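Local structure of putative hydrolase YdeN (Bacillus subtilis, 1UXO) at residues 148-151 against 152-155; 19-22 against 23-27; 49-52 against 53-56; 180-183 against 184-188; 55-58 against 59-62. The protein probably acts as a hydrolase of the alpha/beta-hydrolase fold, with a predicted serine charge-relay system whose substrate is not established. The protein carries 2 engineered substitutions. One frame throughout, in Å; residues are numbered along the deposited sequence. Where two conformers were deposited one is given.

Interaction 1: residues 148-151 against 152-155; sequences KDLA and QQID
Asp149 and Gln153 meet on the last turn of helix 144-153, the crossover helix of the beta-alpha-beta unit that joins strands 128-136 and 157-161; a Schellman motif closes it, with Asp155 at positive phi as the C-prime residue. The backbone bonds come first. Gln152 N, Gln153 N and Ile154 N donate to Lys148 O, Asp149 O and Leu150 O, each at 3.0 Å, and Ile154 is already leaving helical geometry.

Next come the polar side chains. In the conformer given for Asp149, it and Gln153 pass at a slant, the carboxylate and amide planes 32° apart, and Asp149 OD1 lies 3.6 Å from Gln153 CD. One water joins them, donating to Gln153 OE1 at 2.8 Å and more weakly to Asp149 OD2, which also forms a salt bridge with Lys103. With a serine at the Gln153 position, the water is likely to lose its amide acceptor, and Asp149 OD1 the amide group that lies alongside it.

The apolar contacts face inward, where Leu150 and Ile154 both reach Leu97 of strand 92-98. Ile154 CG1 sits between its own backbone N and carbonyl carbon (chi1 68°), a placement that brings it over the helix end to 3.3 Å from Leu150 O. The branch beside it, Ile154 CG2, meets Leu150 CD1 at 4.1 Å.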
loop_
_atom_site.group_PDB
_atom_site.type_symbol
_atom_site.label_atom_id
_atom_site.label_comp_id
_atom_site.label_asym_id
_atom_site.label_seq_id
_atom_site.Cartn_x
_atom_site.Cartn_y
_atom_site.Cartn_z
ATOM N N LYS A 148 12.740 -3.693 -2.710
ATOM C CA LYS A 148 13.331 -3.681 -4.029
ATOM C C LYS A 148 13.004 -5.002 -4.780
ATOM O O LYS A 148 12.661 -4.971 -5.961
ATOM C CB LYS A 148 14.870 -3.475 -3.917
ATOM C CG LYS A 148 15.545 -3.414 -5.298
ATOM C CD LYS A 148 16.948 -2.826 -5.261
ATOM C CE LYS A 148 17.330 -2.179 -6.589
ATOM N NZ LYS A 148 18.561 -1.307 -6.618
ATOM N N ASP A 149 13.057 -6.130 -4.055
ATOM C CA ASP A 149 12.719 -7.472 -4.559
ATOM C C ASP A 149 11.295 -7.442 -5.054
ATOM O O ASP A 149 11.019 -7.847 -6.179
ATOM C CB ASP A 149 12.819 -8.471 -3.410
ATOM C CG ASP A 149 12.613 -9.971 -3.801
ATOM O OD1 ASP A 149 12.559 -10.336 -5.012
ATOM O OD2 ASP A 149 12.403 -10.860 -2.911
ATOM N N LEU A 150 10.377 -6.918 -4.240
ATOM C CA LEU A 150 8.978 -6.853 -4.635
ATOM C C LEU A 150 8.777 -5.961 -5.876
ATOM O O LEU A 150 8.027 -6.340 -6.816
ATOM C CB LEU A 150 8.134 -6.320 -3.450
ATOM C CG LEU A 150 6.695 -5.981 -3.771
ATOM C CD1 LEU A 150 5.973 -7.210 -4.323
ATOM C CD2 LEU A 150 5.955 -5.429 -2.611
ATOM N N ALA A 151 9.446 -4.779 -5.895
ATOM C CA ALA A 151 9.382 -3.906 -7.046
ATOM C C ALA A 151 9.783 -4.623 -8.341
ATOM O O ALA A 151 9.165 -4.470 -9.397
ATOM C CB ALA A 151 10.189 -2.626 -6.827
ATOM N N GLN A 152 10.798 -5.431 -8.254
ATOM C CA GLN A 152 11.180 -6.240 -9.422
ATOM C C GLN A 152 10.136 -7.275 -9.800
ATOM O O GLN A 152 9.839 -7.482 -10.996
ATOM C CB GLN A 152 12.506 -6.959 -9.180
ATOM C CG GLN A 152 13.681 -6.056 -8.976
ATOM C CD GLN A 152 14.891 -6.718 -8.379
ATOM O OE1 GLN A 152 14.819 -7.856 -7.845
ATOM N NE2 GLN A 152 16.003 -5.989 -8.378
ATOM N N GLN A 153 9.609 -7.974 -8.819
ATOM C CA GLN A 153 8.625 -9.035 -9.063
ATOM C C GLN A 153 7.347 -8.517 -9.752
ATOM O O GLN A 153 6.730 -9.218 -10.575
ATOM C CB GLN A 153 8.260 -9.674 -7.736
ATOM C CG GLN A 153 9.381 -10.495 -7.170
ATOM C CD GLN A 153 9.074 -11.041 -5.816
ATOM O OE1 GLN A 153 8.518 -10.333 -4.958
ATOM N NE2 GLN A 153 9.412 -12.330 -5.603
ATOM N N ILE A 154 6.940 -7.299 -9.389
ATOM C CA ILE A 154 5.728 -6.698 -9.942
ATOM C C ILE A 154 5.985 -5.512 -10.877
ATOM O O ILE A 154 5.070 -4.757 -11.130
ATOM C CB ILE A 154 4.660 -6.321 -8.847
ATOM C CG1 ILE A 154 5.147 -5.168 -7.944
ATOM C CG2 ILE A 154 4.235 -7.577 -8.045
ATOM C CD1 ILE A 154 4.021 -4.503 -7.145
ATOM N N ASP A 155 7.187 -5.413 -11.448
ATOM C CA ASP A 155 7.520 -4.371 -12.398
ATOM C C ASP A 155 6.970 -3.003 -11.973
ATOM O O ASP A 155 6.253 -2.321 -12.713
ATOM C CB ASP A 155 7.071 -4.718 -13.827
ATOM C CG ASP A 155 7.562 -3.701 -14.831
ATOM O OD1 ASP A 155 8.704 -3.145 -14.617
ATOM O OD2 ASP A 155 6.889 -3.361 -15.871
HETATM O O HOH W 1 9.593 -10.650 -2.368
#

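Interaction 2: residues 19-22 against 23-27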
loop_
_atom_site.group_PDB
_atom_site.type_symbol
_atom_site.label_atom_id
_atom_site.label_comp_id
_atom_site.label_asym_id
_atom_site.label_seq_id
_atom_site.Cartn_x
_atom_site.Cartn_y
_atom_site.Cartn_z
ATOM N N ASN A 19 -3.062 7.575 12.280
ATOM C CA ASN A 19 -1.613 7.506 12.478
ATOM C C ASN A 19 -0.803 7.966 11.246
ATOM O O ASN A 19 -1.309 8.044 10.105
ATOM C CB ASN A 19 -1.173 6.076 12.808
ATOM C CG ASN A 19 -1.630 5.618 14.227
ATOM O OD1 ASN A 19 -2.340 4.584 14.383
ATOM N ND2 ASN A 19 -1.208 6.358 15.260
ATOM N N HIS A 20 0.460 8.259 11.505
ATOM C CA HIS A 20 1.470 8.458 10.458
ATOM C C HIS A 20 1.063 9.602 9.511
ATOM O O HIS A 20 0.568 10.664 9.975
ATOM C CB HIS A 20 1.809 7.079 9.789
ATOM C CG HIS A 20 2.042 5.997 10.802
ATOM N ND1 HIS A 20 2.694 6.241 11.980
ATOM C CD2 HIS A 20 1.686 4.694 10.833
ATOM C CE1 HIS A 20 2.702 5.142 12.717
ATOM N NE2 HIS A 20 2.110 4.185 12.027
ATOM N N TRP A 21 1.212 9.366 8.228
ATOM C CA TRP A 21 1.028 10.374 7.170
ATOM C C TRP A 21 -0.348 10.289 6.468
ATOM O O TRP A 21 -0.585 11.009 5.487
ATOM C CB TRP A 21 2.183 10.292 6.158
ATOM C CG TRP A 21 2.625 8.924 5.870
ATOM C CD1 TRP A 21 3.577 8.210 6.560
ATOM C CD2 TRP A 21 2.111 8.037 4.870
ATOM N NE1 TRP A 21 3.681 6.951 6.049
ATOM C CE2 TRP A 21 2.795 6.813 5.016
ATOM C CE3 TRP A 21 1.130 8.146 3.869
ATOM C CZ2 TRP A 21 2.540 5.706 4.205
ATOM C CZ3 TRP A 21 0.887 7.034 3.046
ATOM C CH2 TRP A 21 1.600 5.827 3.238
ATOM N N PHE A 22 -1.251 9.432 6.957
ATOM C CA PHE A 22 -2.506 9.179 6.237
ATOM C C PHE A 22 -3.434 10.415 6.256
ATOM O O PHE A 22 -3.976 10.797 5.224
ATOM C CB PHE A 22 -3.258 7.856 6.712
ATOM C CG PHE A 22 -2.331 6.682 7.024
ATOM C CD1 PHE A 22 -1.316 6.295 6.109
ATOM C CD2 PHE A 22 -2.411 5.978 8.231
ATOM C CE1 PHE A 22 -0.467 5.224 6.402
ATOM C CE2 PHE A 22 -1.567 4.913 8.489
ATOM C CZ PHE A 22 -0.580 4.557 7.587
ATOM N N PRO A 23 -3.647 11.025 7.416
ATOM C CA PRO A 23 -4.464 12.241 7.452
ATOM C C PRO A 23 -3.850 13.303 6.586
ATOM O O PRO A 23 -4.613 13.879 5.803
ATOM C CB PRO A 23 -4.482 12.658 8.935
ATOM C CG PRO A 23 -4.115 11.417 9.650
ATOM C CD PRO A 23 -3.251 10.563 8.776
ATOM N N TRP A 24 -2.531 13.504 6.659
ATOM C CA TRP A 24 -1.908 14.517 5.771
ATOM C C TRP A 24 -2.216 14.232 4.281
ATOM O O TRP A 24 -2.554 15.142 3.499
ATOM C CB TRP A 24 -0.430 14.600 5.987
ATOM C CG TRP A 24 0.247 15.666 5.118
ATOM C CD1 TRP A 24 0.444 16.959 5.449
ATOM C CD2 TRP A 24 0.793 15.496 3.824
ATOM N NE1 TRP A 24 1.089 17.611 4.438
ATOM C CE2 TRP A 24 1.279 16.736 3.408
ATOM C CE3 TRP A 24 0.904 14.409 2.949
ATOM C CZ2 TRP A 24 1.899 16.922 2.167
ATOM C CZ3 TRP A 24 1.526 14.603 1.695
ATOM C CH2 TRP A 24 1.985 15.845 1.327
ATOM N N LEU A 25 -2.051 12.982 3.883
ATOM C CA LEU A 25 -2.246 12.647 2.461
ATOM C C LEU A 25 -3.702 12.864 2.030
ATOM O O LEU A 25 -3.962 13.452 0.973
ATOM C CB LEU A 25 -1.807 11.228 2.203
ATOM C CG LEU A 25 -2.006 10.694 0.792
ATOM C CD1 LEU A 25 -1.254 11.531 -0.199
ATOM C CD2 LEU A 25 -1.425 9.310 0.756
ATOM N N LYS A 26 -4.658 12.408 2.831
ATOM C CA LYS A 26 -6.062 12.655 2.539
ATOM C C LYS A 26 -6.375 14.138 2.333
ATOM O O LYS A 26 -7.007 14.506 1.315
ATOM C CB LYS A 26 -6.928 12.044 3.636
ATOM C CG LYS A 26 -8.416 12.363 3.560
ATOM C CD LYS A 26 -9.272 11.650 4.578
ATOM C CE LYS A 26 -10.770 11.938 4.350
ATOM N NZ LYS A 26 -11.426 11.664 5.611
ATOM N N LYS A 27 -5.943 14.979 3.273
ATOM C CA LYS A 27 -6.178 16.423 3.204
ATOM C C LYS A 27 -5.429 17.101 2.043
ATOM O O LYS A 27 -5.963 18.023 1.413
ATOM C CB LYS A 27 -5.877 17.121 4.548
ATOM C CG LYS A 27 -6.688 16.649 5.756
ATOM C CD LYS A 27 -5.979 17.142 7.074
ATOM C CE LYS A 27 -6.262 16.308 8.376
ATOM N NZ LYS A 27 -5.107 16.353 9.488
HETATM O O HOH W 2 -0.867 13.110 9.034
#
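Trp21 O accepts the shortest direct hydrogen bond here, from Leu25 N at 2.9 Å, and so ties the N-cap residue to the first turn of helix 22-31. Phe22 O takes Lys26 N in the same way, in an almost straight bond (177° at the hydrogen). Before the helix the chain makes a type II' turn from Asn19 to Phe22, and a water bridges its edge to the helix, giving a proton to His20 O and accepting one from Trp24 N at 2.9 Å.

The side chains of Trp21 and Leu25 run side by side in the same direction. Leu25 CD2 lies in the plane of the indole at its edge, 4.0 Å from Trp21 CZ3, while Phe22 CE1 stands 3.7 Å above one indole face, offset toward the rim. Pro23, with no N-H to give, packs its CD against Asn19 O at 3.4 Å.

Beyond the turn, Trp21 meets His72 edge-to-face; His72 is the residue before Ser73 of the predicted charge-relay system. Phe22 and Leu25 lean on Ile9 of strand 6-10, Phe22 also touches Ile38 of strand 35-39, and Trp24 and Leu25 pack against helix 177-188.

Interaction 3: residues 49-52 against 53-56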
loop_
_atom_site.group_PDB
_atom_site.type_symbol
_atom_site.label_atom_id
_atom_site.label_comp_id
_atom_site.label_asym_id
_atom_site.label_seq_id
_atom_site.Cartn_x
_atom_site.Cartn_y
_atom_site.Cartn_z
ATOM N N LEU A 49 -5.184 -12.158 7.979
ATOM C CA LEU A 49 -5.341 -11.903 6.547
ATOM C C LEU A 49 -6.765 -12.038 6.076
ATOM O O LEU A 49 -7.248 -11.180 5.312
ATOM C CB LEU A 49 -4.436 -12.841 5.722
ATOM C CG LEU A 49 -4.519 -12.802 4.181
ATOM C CD1 LEU A 49 -4.135 -11.415 3.680
ATOM C CD2 LEU A 49 -3.629 -13.849 3.535
ATOM N N GLU A 50 -7.430 -13.129 6.459
ATOM C CA GLU A 50 -8.809 -13.312 5.976
ATOM C C GLU A 50 -9.747 -12.173 6.374
ATOM O O GLU A 50 -10.549 -11.778 5.598
ATOM C CB GLU A 50 -9.400 -14.693 6.349
ATOM C CG GLU A 50 -8.644 -15.806 5.659
ATOM C CD GLU A 50 -8.558 -15.681 4.124
ATOM O OE1 GLU A 50 -9.607 -15.346 3.476
ATOM O OE2 GLU A 50 -7.428 -15.916 3.587
ATOM N N ASP A 51 -9.577 -11.626 7.570
ATOM C CA ASP A 51 -10.420 -10.518 8.030
ATOM C C ASP A 51 -10.047 -9.216 7.310
ATOM O O ASP A 51 -10.905 -8.465 6.965
ATOM C CB ASP A 51 -10.321 -10.344 9.525
ATOM C CG ASP A 51 -10.826 -11.572 10.296
ATOM O OD1 ASP A 51 -11.790 -12.196 9.804
ATOM O OD2 ASP A 51 -10.305 -11.991 11.390
ATOM N N TRP A 52 -8.760 -8.992 7.034
ATOM C CA TRP A 52 -8.350 -7.801 6.280
ATOM C C TRP A 52 -8.946 -7.901 4.832
ATOM O O TRP A 52 -9.500 -6.890 4.292
ATOM C CB TRP A 52 -6.825 -7.635 6.282
ATOM C CG TRP A 52 -6.302 -7.049 7.539
ATOM C CD1 TRP A 52 -6.757 -7.273 8.811
ATOM C CD2 TRP A 52 -5.230 -6.096 7.660
ATOM N NE1 TRP A 52 -6.035 -6.527 9.704
ATOM C CE2 TRP A 52 -5.088 -5.800 9.029
ATOM C CE3 TRP A 52 -4.362 -5.465 6.741
ATOM C CZ2 TRP A 52 -4.150 -4.877 9.521
ATOM C CZ3 TRP A 52 -3.452 -4.547 7.223
ATOM C CH2 TRP A 52 -3.348 -4.260 8.610
ATOM N N LEU A 53 -8.822 -9.077 4.197
ATOM C CA LEU A 53 -9.432 -9.269 2.874
ATOM C C LEU A 53 -10.956 -9.083 2.860
ATOM O O LEU A 53 -11.494 -8.481 1.931
ATOM C CB LEU A 53 -9.062 -10.649 2.303
ATOM C CG LEU A 53 -7.564 -10.883 2.016
ATOM C CD1 LEU A 53 -7.349 -12.327 1.464
ATOM C CD2 LEU A 53 -6.985 -9.857 1.105
ATOM N N ASP A 54 -11.634 -9.585 3.876
ATOM C CA ASP A 54 -13.107 -9.383 4.011
ATOM C C ASP A 54 -13.452 -7.902 4.145
ATOM O O ASP A 54 -14.383 -7.442 3.520
ATOM C CB ASP A 54 -13.690 -10.135 5.217
ATOM C CG ASP A 54 -13.749 -11.627 5.011
ATOM O OD1 ASP A 54 -13.688 -12.116 3.873
ATOM O OD2 ASP A 54 -13.839 -12.406 5.976
ATOM N N THR A 55 -12.662 -7.122 4.901
ATOM C CA THR A 55 -12.885 -5.688 4.972
ATOM C C THR A 55 -12.662 -5.010 3.633
ATOM O O THR A 55 -13.483 -4.183 3.186
ATOM C CB THR A 55 -12.014 -5.080 6.085
ATOM O OG1 THR A 55 -12.356 -5.656 7.327
ATOM C CG2 THR A 55 -12.289 -3.646 6.298
ATOM N N LEU A 56 -11.562 -5.338 2.941
ATOM C CA LEU A 56 -11.374 -4.734 1.646
ATOM C C LEU A 56 -12.558 -5.030 0.690
ATOM O O LEU A 56 -12.938 -4.201 -0.135
ATOM C CB LEU A 56 -10.047 -5.211 1.025
ATOM C CG LEU A 56 -8.786 -4.718 1.773
ATOM C CD1 LEU A 56 -7.549 -5.583 1.471
ATOM C CD2 LEU A 56 -8.527 -3.205 1.503
HETATM O O HOH W 3 -13.919 -11.369 8.444
#
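The flat carboxylates of Asp51 and Asp54 neighbour each other on the outer side of helix 49-57, with Asp51 OD1 and Asp54 OD2 standing 4.3 Å apart. A water donates to both oxygens, 2.7 Å from each. This shared donor would probably ease the repulsion between the two negative charges.

Leu49 and Leu53 illustrate i to i+4 packing. Leu49 CD1 comes to 3.8 Å from Leu53 CG, because Leu53 CG is anti to its carbonyl carbon (chi1 -64°) and leans back along the helix toward the preceding turn. Leu53 N bonds to Leu49 O beneath them, nearly straight at 175°. One turn on, Trp52 O accepts Leu56 N at 2.9 Å, and Leu56 CG lies 3.4 Å from the same oxygen.

The indole of Trp52 leaves the helix to meet two rings, Phe114 edge-to-face and His11 with the planes at about 80°, while its NE1 is hydrogen-bonded to Pro42 O. On helix 75-84, Leu53 touches Arg81 and Phe82. Trimming Leu53 to an alanine is likely to open a gap beside Leu49 CD1 and to lose this residue's own share of the contact with Arg81 and Phe82. Leu56 shares Phe82 and Trp52 meets Ala78, so helix 49-57 lies against helix 75-84.

Interaction 4: residues 180-183 against 184-188; sequences YDVL and TSYFS
Thr184 lays its hydroxyl over one face of the Tyr180 ring, OG1 standing 3.2 Å above the plane and offset toward the rim. Thr184 OG1 is anti to its own carbonyl carbon (chi1 -70°), and from there it also donates to Tyr180 O at 3.0 Å. Thr184 N reaches the same oxygen from the opposite face of the carbonyl plane, giving that acceptor two grips.

Val182 and Tyr186 run side by side, Val182 CG1 4.0 Å from Tyr186 CE1, and Val182 O sits over one face of the phenol. Leu183 comes against the end of the Phe187 ring: Leu183 CG touches Phe187 CZ at 3.7 Å, and Leu183 O lies over a face of that ring. Tyr186 stacks on His130, while Val182, Leu183 and Tyr186 rest on Ile96 of strand 92-98, fixing helix 177-188 to the central sheet.

The backbone bonds slacken along this last helix, Tyr186 N making only weak ones to Val182 O and Leu183 O. Ser185 OG, however, donates to Val182 O at 2.7 Å, so threonine and serine hydroxyls both fold back on the main chain and satisfy their protons within the helix.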
loop_
_atom_site.group_PDB
_atom_site.type_symbol
_atom_site.label_atom_id
_atom_site.label_comp_id
_atom_site.label_asym_id
_atom_site.label_seq_id
_atom_site.Cartn_x
_atom_site.Cartn_y
_atom_site.Cartn_z
ATOM N N TYR A 180 2.337 11.685 -2.351
ATOM C CA TYR A 180 1.372 12.551 -3.025
ATOM C C TYR A 180 1.840 12.867 -4.471
ATOM O O TYR A 180 1.050 12.852 -5.433
ATOM C CB TYR A 180 1.128 13.849 -2.200
ATOM C CG TYR A 180 0.493 14.884 -3.036
ATOM C CD1 TYR A 180 -0.885 14.854 -3.285
ATOM C CD2 TYR A 180 1.264 15.862 -3.688
ATOM C CE1 TYR A 180 -1.485 15.784 -4.132
ATOM C CE2 TYR A 180 0.678 16.782 -4.525
ATOM C CZ TYR A 180 -0.686 16.724 -4.747
ATOM O OH TYR A 180 -1.229 17.635 -5.617
ATOM N N ASP A 181 3.120 13.170 -4.622
ATOM C CA ASP A 181 3.662 13.524 -5.936
ATOM C C ASP A 181 3.687 12.324 -6.932
ATOM O O ASP A 181 3.307 12.481 -8.111
ATOM C CB ASP A 181 5.033 14.143 -5.815
ATOM C CG ASP A 181 4.979 15.587 -5.247
ATOM O OD1 ASP A 181 4.000 16.347 -5.506
ATOM O OD2 ASP A 181 5.876 16.039 -4.556
ATOM N N VAL A 182 4.067 11.153 -6.450
ATOM C CA VAL A 182 4.056 9.940 -7.311
ATOM C C VAL A 182 2.626 9.640 -7.746
ATOM O O VAL A 182 2.343 9.418 -8.928
ATOM C CB VAL A 182 4.727 8.750 -6.635
ATOM C CG1 VAL A 182 4.497 7.477 -7.457
ATOM C CG2 VAL A 182 6.244 9.021 -6.465
ATOM N N LEU A 183 1.695 9.715 -6.805
ATOM C CA LEU A 183 0.287 9.511 -7.091
ATOM C C LEU A 183 -0.232 10.482 -8.117
ATOM O O LEU A 183 -0.891 10.110 -9.114
ATOM C CB LEU A 183 -0.517 9.620 -5.757
ATOM C CG LEU A 183 -1.968 9.270 -5.788
ATOM C CD1 LEU A 183 -2.189 7.823 -6.279
ATOM C CD2 LEU A 183 -2.585 9.536 -4.429
ATOM N N THR A 184 0.047 11.756 -7.894
ATOM C CA THR A 184 -0.431 12.782 -8.785
ATOM C C THR A 184 0.106 12.617 -10.222
ATOM O O THR A 184 -0.592 12.962 -11.186
ATOM C CB THR A 184 -0.107 14.167 -8.152
ATOM O OG1 THR A 184 -0.966 14.327 -7.010
ATOM C CG2 THR A 184 -0.481 15.343 -9.081
ATOM N N SER A 185 1.324 12.124 -10.367
ATOM C CA SER A 185 1.912 11.901 -11.695
ATOM C C SER A 185 1.094 10.850 -12.478
ATOM O O SER A 185 0.971 10.915 -13.714
ATOM C CB SER A 185 3.394 11.537 -11.584
ATOM O OG SER A 185 3.602 10.168 -11.221
ATOM N N TYR A 186 0.495 9.920 -11.757
ATOM C CA TYR A 186 -0.379 8.949 -12.383
ATOM C C TYR A 186 -1.613 9.594 -13.004
ATOM O O TYR A 186 -2.186 9.040 -13.966
ATOM C CB TYR A 186 -0.905 7.961 -11.372
ATOM C CG TYR A 186 0.081 7.036 -10.702
ATOM C CD1 TYR A 186 1.422 6.931 -11.102
ATOM C CD2 TYR A 186 -0.365 6.222 -9.666
ATOM C CE1 TYR A 186 2.299 6.042 -10.430
ATOM C CE2 TYR A 186 0.445 5.317 -9.076
ATOM C CZ TYR A 186 1.798 5.257 -9.467
ATOM O OH TYR A 186 2.550 4.313 -8.826
ATOM N N PHE A 187 -2.135 10.632 -12.357
ATOM C CA PHE A 187 -3.359 11.275 -12.808
ATOM C C PHE A 187 -3.126 12.039 -14.122
ATOM O O PHE A 187 -4.040 12.132 -14.955
ATOM C CB PHE A 187 -3.906 12.270 -11.780
ATOM C CG PHE A 187 -4.149 11.697 -10.388
ATOM C CD1 PHE A 187 -4.305 10.339 -10.165
ATOM C CD2 PHE A 187 -4.211 12.551 -9.303
ATOM C CE1 PHE A 187 -4.523 9.868 -8.898
ATOM C CE2 PHE A 187 -4.470 12.091 -8.042
ATOM C CZ PHE A 187 -4.624 10.739 -7.829
ATOM N N SER A 188 -1.936 12.611 -14.272
ATOM C CA SER A 188 -1.613 13.388 -15.487
ATOM C C SER A 188 -1.404 12.447 -16.642
ATOM O O SER A 188 -1.787 12.745 -17.764
ATOM C CB SER A 188 -0.366 14.265 -15.340
ATOM O OG SER A 188 0.725 13.568 -14.738
#

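Interaction 5: residues 55-58 against 59-62; sequences TLSL and YQHT
Tyr59 N bonds to Leu56 O at 3.0 Å and Gln60 N to Ser57 O at 3.2 Å, each donor lying well above the carbonyl plane, the second by 70°, as the chain leaves its helix through a type I turn from Ser57 to Gln60.

The phenol ring of Tyr59 folds back along the preceding turn. Leu56 O lies at the ring edge, in its plane, and Thr55 O is also near the edge, 3.5 Å from Tyr59 CD2. Leu58 CB stands out of the ring plane, 3.9 Å from Tyr59 CD2. With CG anti to the carbonyl carbon (chi1 -66°), Tyr59 is turned back toward these carbonyls, and its ring also meets that of Tyr8 with the planes at about 60°.

The arrangement is a helix-to-strand connection of the alpha/beta-hydrolase fold, in which helix 49-57 gives way to a short 3-10 segment, 60-62, on the way to strand 67-72. Thr62, at the end of that segment, donates through both OG1 and N back to Tyr59 O, the hydroxyl at 2.7 Å and in the carbonyl plane; Thr62 OG1 is hydrogen-bonded to Tyr8 OH as well.

Ser57 and Gln60 were each modelled in two conformers. In those given, Gln60 CB rests 3.1 Å from Ser57 O, Ser57 OG is hydrogen-bonded to Asp54 O, and Gln60 packs against Phe82 of helix 75-84. Farther on, the imidazole of His61 approaches Leu58 O obliquely, with His61 CE1 3.5 Å from that oxygen.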
loop_
_atom_site.group_PDB
_atom_site.type_symbol
_atom_site.label_atom_id
_atom_site.label_comp_id
_atom_site.label_asym_id
_atom_site.label_seq_id
_atom_site.Cartn_x
_atom_site.Cartn_y
_atom_site.Cartn_z
ATOM N N THR A 55 -12.662 -7.122 4.901
ATOM C CA THR A 55 -12.885 -5.688 4.972
ATOM C C THR A 55 -12.662 -5.010 3.633
ATOM O O THR A 55 -13.483 -4.183 3.186
ATOM C CB THR A 55 -12.014 -5.080 6.085
ATOM O OG1 THR A 55 -12.356 -5.656 7.327
ATOM C CG2 THR A 55 -12.289 -3.646 6.298
ATOM N N LEU A 56 -11.562 -5.338 2.941
ATOM C CA LEU A 56 -11.374 -4.734 1.646
ATOM C C LEU A 56 -12.558 -5.030 0.690
ATOM O O LEU A 56 -12.938 -4.201 -0.135
ATOM C CB LEU A 56 -10.047 -5.211 1.025
ATOM C CG LEU A 56 -8.786 -4.718 1.773
ATOM C CD1 LEU A 56 -7.549 -5.583 1.471
ATOM C CD2 LEU A 56 -8.527 -3.205 1.503
ATOM N N SER A 57 -13.111 -6.233 0.792
ATOM C CA SER A 57 -14.172 -6.667 -0.094
ATOM C C SER A 57 -15.453 -5.829 0.097
ATOM O O SER A 57 -16.251 -5.741 -0.831
ATOM C CB SER A 57 -14.395 -8.183 0.046
ATOM O OG SER A 57 -15.390 -8.353 1.039
ATOM N N LEU A 58 -15.577 -5.124 1.220
ATOM C CA LEU A 58 -16.727 -4.218 1.455
ATOM C C LEU A 58 -16.767 -3.073 0.449
ATOM O O LEU A 58 -17.838 -2.489 0.254
ATOM C CB LEU A 58 -16.665 -3.599 2.844
ATOM C CG LEU A 58 -16.788 -4.572 4.006
ATOM C CD1 LEU A 58 -16.481 -3.897 5.299
ATOM C CD2 LEU A 58 -18.129 -5.270 4.084
ATOM N N TYR A 59 -15.598 -2.780 -0.161
ATOM C CA TYR A 59 -15.384 -1.660 -1.083
ATOM C C TYR A 59 -15.238 -2.097 -2.555
ATOM O O TYR A 59 -15.063 -1.285 -3.441
ATOM C CB TYR A 59 -14.127 -0.912 -0.632
ATOM C CG TYR A 59 -14.337 -0.283 0.698
ATOM C CD1 TYR A 59 -14.930 0.943 0.800
ATOM C CD2 TYR A 59 -14.012 -0.959 1.875
ATOM C CE1 TYR A 59 -15.160 1.527 2.044
ATOM C CE2 TYR A 59 -14.238 -0.373 3.151
ATOM C CZ TYR A 59 -14.802 0.875 3.204
ATOM O OH TYR A 59 -15.062 1.504 4.414
ATOM N N GLN A 60 -15.350 -3.397 -2.778
ATOM C CA GLN A 60 -14.945 -4.033 -4.007
ATOM C C GLN A 60 -15.734 -3.487 -5.204
ATOM O O GLN A 60 -15.207 -3.288 -6.324
ATOM C CB GLN A 60 -15.244 -5.507 -3.764
ATOM C CG GLN A 60 -14.798 -6.552 -4.597
ATOM C CD GLN A 60 -15.126 -7.845 -3.899
ATOM O OE1 GLN A 60 -16.266 -8.343 -3.984
ATOM N NE2 GLN A 60 -14.164 -8.363 -3.154
ATOM N N HIS A 61 -16.993 -3.190 -4.953
ATOM C CA HIS A 61 -17.885 -2.705 -6.020
ATOM C C HIS A 61 -17.541 -1.291 -6.480
ATOM O O HIS A 61 -18.026 -0.840 -7.512
ATOM C CB HIS A 61 -19.330 -2.775 -5.532
ATOM C CG HIS A 61 -19.617 -1.837 -4.394
ATOM N ND1 HIS A 61 -19.513 -2.224 -3.067
ATOM C CD2 HIS A 61 -19.925 -0.517 -4.380
ATOM C CE1 HIS A 61 -19.790 -1.195 -2.293
ATOM N NE2 HIS A 61 -20.049 -0.147 -3.059
ATOM N N THR A 62 -16.704 -0.565 -5.724
ATOM C CA THR A 62 -16.309 0.795 -6.081
ATOM C C THR A 62 -14.998 0.864 -6.877
ATOM O O THR A 62 -14.557 1.950 -7.203
ATOM C CB THR A 62 -16.122 1.684 -4.817
ATOM O OG1 THR A 62 -14.936 1.286 -4.106
ATOM C CG2 THR A 62 -17.260 1.460 -3.790
#

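In the fold
The five contacts follow the chain in the order 2, 3, 5, 1, 4, each a local piece of the shell of helices and connections around one parallel six-stranded sheet. Interactions 3 and 5 share Thr55 and Leu56 on helix 49-57, their centres about 10 Å apart. Interactions 2 and 4 touch where Leu25 and Trp24 pack on Tyr180, joining helices 22-31 and 177-188. Interaction 1 stands alone on helix 144-153, its centre about 26 Å from that of interaction 2, on the opposite side of the chain's centre. Interactions 1, 2 and 3 come nearest the predicted charge-relay residues, whereas 4 and 5 are structural packing away from them.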